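Local coordinates for Mlr6093 protein (Mesorhizobium loti, PDB 2QJ8) that probably acts as a zinc-dependent hydrolase of the succinylglutamate desuccinylase/aspartoacylase family, cleaving amide or ester bonds, at residues 285-290 with 296-301. Numbering follows the deposited sequence.
Sequences GVLHPM and ASIDIR
Leu287 and Ile298 face each other as an antiparallel hydrogen-bonded pair. Leu287 N gives its hydrogen to Ile298 O at 2.7 Å, and Ile298 N returns one to Leu287 O at 2.8 Å with an N-H...O angle of 170°. Their side chains run side by side on one face, CB of Leu287 4.1 Å from CB of Ile298, and CD1 of Ile300 reaches toward the same Leu287 CB. Gly285 and Ile300 form the next such pair, firm from Ile300 N to Gly285 O (2.9 Å) but weak in reverse. Between them, Val286 and Asp299 make a non-hydrogen-bonded pair, with Val286 CA directed at Ile298 O in a CA-H...O contact. These strands are a beta hairpin centred about 30 Å from the centre of the chain; within the chain, 298-301 is the edge of a small four-stranded antiparallel sheet. On the opposite face Val286 and Ser297 were each modelled in two conformers; in those given, CG1 of Val286, anti to its own N (chi1 169°), comes doubtfully close to Ser297 CB and lies over one face of the His288 imidazole, offset toward its rim, while CG2 meets OD1 of Asp299 at 3.7 Å. Farther out, Glu269 on strand 266-270 hydrogen-bonds His288 NE2, restraining the ring, and Val317 packs on Leu287. Next along the chain, Pro289 sets CD against Ala296 O, while its carbonyl oxygen accepts a hydrogen bond from Arg66 of the second subunit.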
ATOM      1  N   GLY A 285       0.332 -18.874   0.871  1.00 25.91           N
ATOM      2  CA  GLY A 285       0.585 -18.027   2.008  1.00 24.66           C
ATOM      3  C   GLY A 285       0.463 -18.801   3.298  1.00 23.54           C
ATOM      4  O   GLY A 285       0.046 -19.965   3.306  1.00 24.86           O
ATOM      5  N   VAL A 286       0.864 -18.153   4.378  1.00 23.38           N
ATOM      6  CA  VAL A 286       0.851 -18.723   5.714  0.50 22.81           C
ATOM      7  C   VAL A 286       0.087 -17.785   6.657  1.00 23.24           C
ATOM      8  O   VAL A 286       0.208 -16.574   6.533  1.00 23.14           O
ATOM      9  CB  VAL A 286       2.311 -18.945   6.189  0.50 23.12           C
ATOM     10  CG1 VAL A 286       2.379 -19.273   7.665  0.50 21.72           C
ATOM     11  CG2 VAL A 286       2.969 -20.049   5.366  0.50 21.82           C
ATOM     12  N   LEU A 287      -0.670 -18.350   7.593  1.00 23.99           N
ATOM     13  CA  LEU A 287      -1.417 -17.578   8.557  1.00 23.52           C
ATOM     14  C   LEU A 287      -0.784 -17.803   9.929  1.00 21.47           C
ATOM     15  O   LEU A 287      -0.661 -18.925  10.398  1.00 22.73           O
ATOM     16  CB  LEU A 287      -2.885 -18.001   8.540  1.00 25.60           C
ATOM     17  CG  LEU A 287      -3.891 -17.187   9.346  1.00 25.28           C
ATOM     18  CD1 LEU A 287      -4.151 -15.843   8.692  1.00 22.23           C
ATOM     19  CD2 LEU A 287      -5.169 -17.976   9.435  1.00 33.96           C
ATOM     20  N   HIS A 288      -0.338 -16.719  10.545  1.00 23.68           N
ATOM     21  CA  HIS A 288       0.274 -16.751  11.849  1.00 21.64           C
ATOM     22  C   HIS A 288      -0.804 -16.357  12.865  1.00 23.10           C
ATOM     23  O   HIS A 288      -1.342 -15.253  12.757  1.00 25.25           O
ATOM     24  CB  HIS A 288       1.419 -15.733  11.887  1.00 22.37           C
ATOM     25  CG  HIS A 288       2.484 -15.975  10.861  1.00 23.25           C
ATOM     26  ND1 HIS A 288       3.438 -16.958  10.997  1.00 28.29           N
ATOM     27  CD2 HIS A 288       2.759 -15.347   9.695  1.00 23.89           C
ATOM     28  CE1 HIS A 288       4.243 -16.938   9.952  1.00 26.40           C
ATOM     29  NE2 HIS A 288       3.858 -15.964   9.151  1.00 22.84           N
ATOM     30  N   PRO A 289      -1.085 -17.203  13.879  1.00 26.51           N
ATOM     31  CA  PRO A 289      -2.122 -16.878  14.886  1.00 27.86           C
ATOM     32  C   PRO A 289      -1.784 -15.657  15.744  1.00 28.17           C
ATOM     33  O   PRO A 289      -0.670 -15.569  16.255  1.00 27.55           O
ATOM     34  CB  PRO A 289      -2.155 -18.132  15.749  1.00 29.15           C
ATOM     35  CG  PRO A 289      -0.797 -18.683  15.650  1.00 29.82           C
ATOM     36  CD  PRO A 289      -0.427 -18.477  14.212  1.00 26.83           C
HETATM   37  N   MSE A 290      -2.764 -14.770  15.943  1.00 29.83           N
HETATM   38  CA  MSE A 290      -2.544 -13.495  16.664  0.50 30.60           C
HETATM   39  C   MSE A 290      -2.298 -13.504  18.180  1.00 29.59           C
HETATM   40  O   MSE A 290      -1.545 -12.647  18.679  1.00 30.82           O
HETATM   41  CB  MSE A 290      -3.676 -12.500  16.334  0.50 30.52           C
HETATM   42  CG  MSE A 290      -3.508 -11.831  14.986  0.50 27.49           C
HETATM   43 SE   MSE A 290      -5.209 -11.308  14.156  0.37 41.22          SE
ATOM     44  N   ALA A 296       1.312 -23.143  16.182  1.00 32.89           N
ATOM     45  CA  ALA A 296       1.851 -23.325  14.823  1.00 31.92           C
ATOM     46  C   ALA A 296       1.084 -22.476  13.809  1.00 30.23           C
ATOM     47  O   ALA A 296      -0.088 -22.136  14.022  1.00 30.52           O
ATOM     48  CB  ALA A 296       1.798 -24.829  14.399  1.00 33.03           C
ATOM     49  N   SER A 297       1.783 -22.099  12.741  1.00 28.16           N
ATOM     50  CA  SER A 297       1.191 -21.337  11.651  0.50 29.43           C
ATOM     51  C   SER A 297       0.413 -22.288  10.730  1.00 29.09           C
ATOM     52  O   SER A 297       0.722 -23.502  10.661  1.00 30.44           O
ATOM     53  CB  SER A 297       2.262 -20.581  10.861  0.50 28.79           C
ATOM     54  OG  SER A 297       3.208 -21.472  10.305  0.50 29.12           O
ATOM     55  N   ILE A 298      -0.575 -21.728  10.030  1.00 28.32           N
ATOM     56  CA  ILE A 298      -1.470 -22.448   9.123  1.00 28.08           C
ATOM     57  C   ILE A 298      -1.095 -22.165   7.680  1.00 26.37           C
ATOM     58  O   ILE A 298      -0.995 -21.012   7.294  1.00 24.58           O
ATOM     59  CB  ILE A 298      -2.947 -21.983   9.374  1.00 29.74           C
ATOM     60  CG1 ILE A 298      -3.428 -22.424  10.772  1.00 29.96           C
ATOM     61  CG2 ILE A 298      -3.916 -22.475   8.285  1.00 22.78           C
ATOM     62  CD1 ILE A 298      -4.660 -21.686  11.277  1.00 30.05           C
ATOM     63  N   ASP A 299      -0.874 -23.216   6.902  1.00 27.13           N
ATOM     64  CA  ASP A 299      -0.608 -23.099   5.457  1.00 28.43           C
ATOM     65  C   ASP A 299      -1.906 -22.952   4.663  1.00 27.19           C
ATOM     66  O   ASP A 299      -2.909 -23.616   4.971  1.00 26.18           O
ATOM     67  CB  ASP A 299       0.094 -24.337   4.936  1.00 29.37           C
ATOM     68  CG  ASP A 299       1.403 -24.570   5.593  1.00 33.30           C
ATOM     69  OD1 ASP A 299       2.188 -23.602   5.722  1.00 29.50           O
ATOM     70  OD2 ASP A 299       1.650 -25.741   5.951  1.00 34.30           O
ATOM     71  N   ILE A 300      -1.875 -22.076   3.654  1.00 27.19           N
ATOM     72  CA  ILE A 300      -3.010 -21.829   2.748  1.00 27.06           C
ATOM     73  C   ILE A 300      -2.521 -22.283   1.353  1.00 28.24           C
ATOM     74  O   ILE A 300      -1.647 -21.644   0.758  1.00 25.19           O
ATOM     75  CB  ILE A 300      -3.467 -20.346   2.759  1.00 28.83           C
ATOM     76  CG1 ILE A 300      -3.819 -19.881   4.190  1.00 24.30           C
ATOM     77  CG2 ILE A 300      -4.660 -20.161   1.789  1.00 25.59           C
ATOM     78  CD1 ILE A 300      -4.104 -18.437   4.324  1.00 25.28           C
ATOM     79  N   ARG A 301      -3.074 -23.393   0.852  1.00 26.74           N
ATOM     80  CA  ARG A 301      -2.603 -24.014  -0.387  1.00 26.98           C
ATOM     81  C   ARG A 301      -3.512 -23.869  -1.623  1.00 26.11           C
ATOM     82  O   ARG A 301      -4.748 -23.844  -1.509  1.00 23.09           O
ATOM     83  CB  ARG A 301      -2.365 -25.498  -0.127  1.00 27.83           C
ATOM     84  CG  ARG A 301      -1.241 -25.804   0.844  1.00 29.96           C
ATOM     85  CD  ARG A 301      -1.225 -27.266   1.235  1.00 31.87           C
ATOM     86  NE  ARG A 301      -0.170 -27.494   2.222  1.00 31.72           N
ATOM     87  CZ  ARG A 301       1.104 -27.804   1.962  1.00 36.20           C
ATOM     88  NH1 ARG A 301       1.565 -27.946   0.730  1.00 32.61           N
ATOM     89  NH2 ARG A 301       1.961 -27.962   2.967  1.00 40.93           N
TER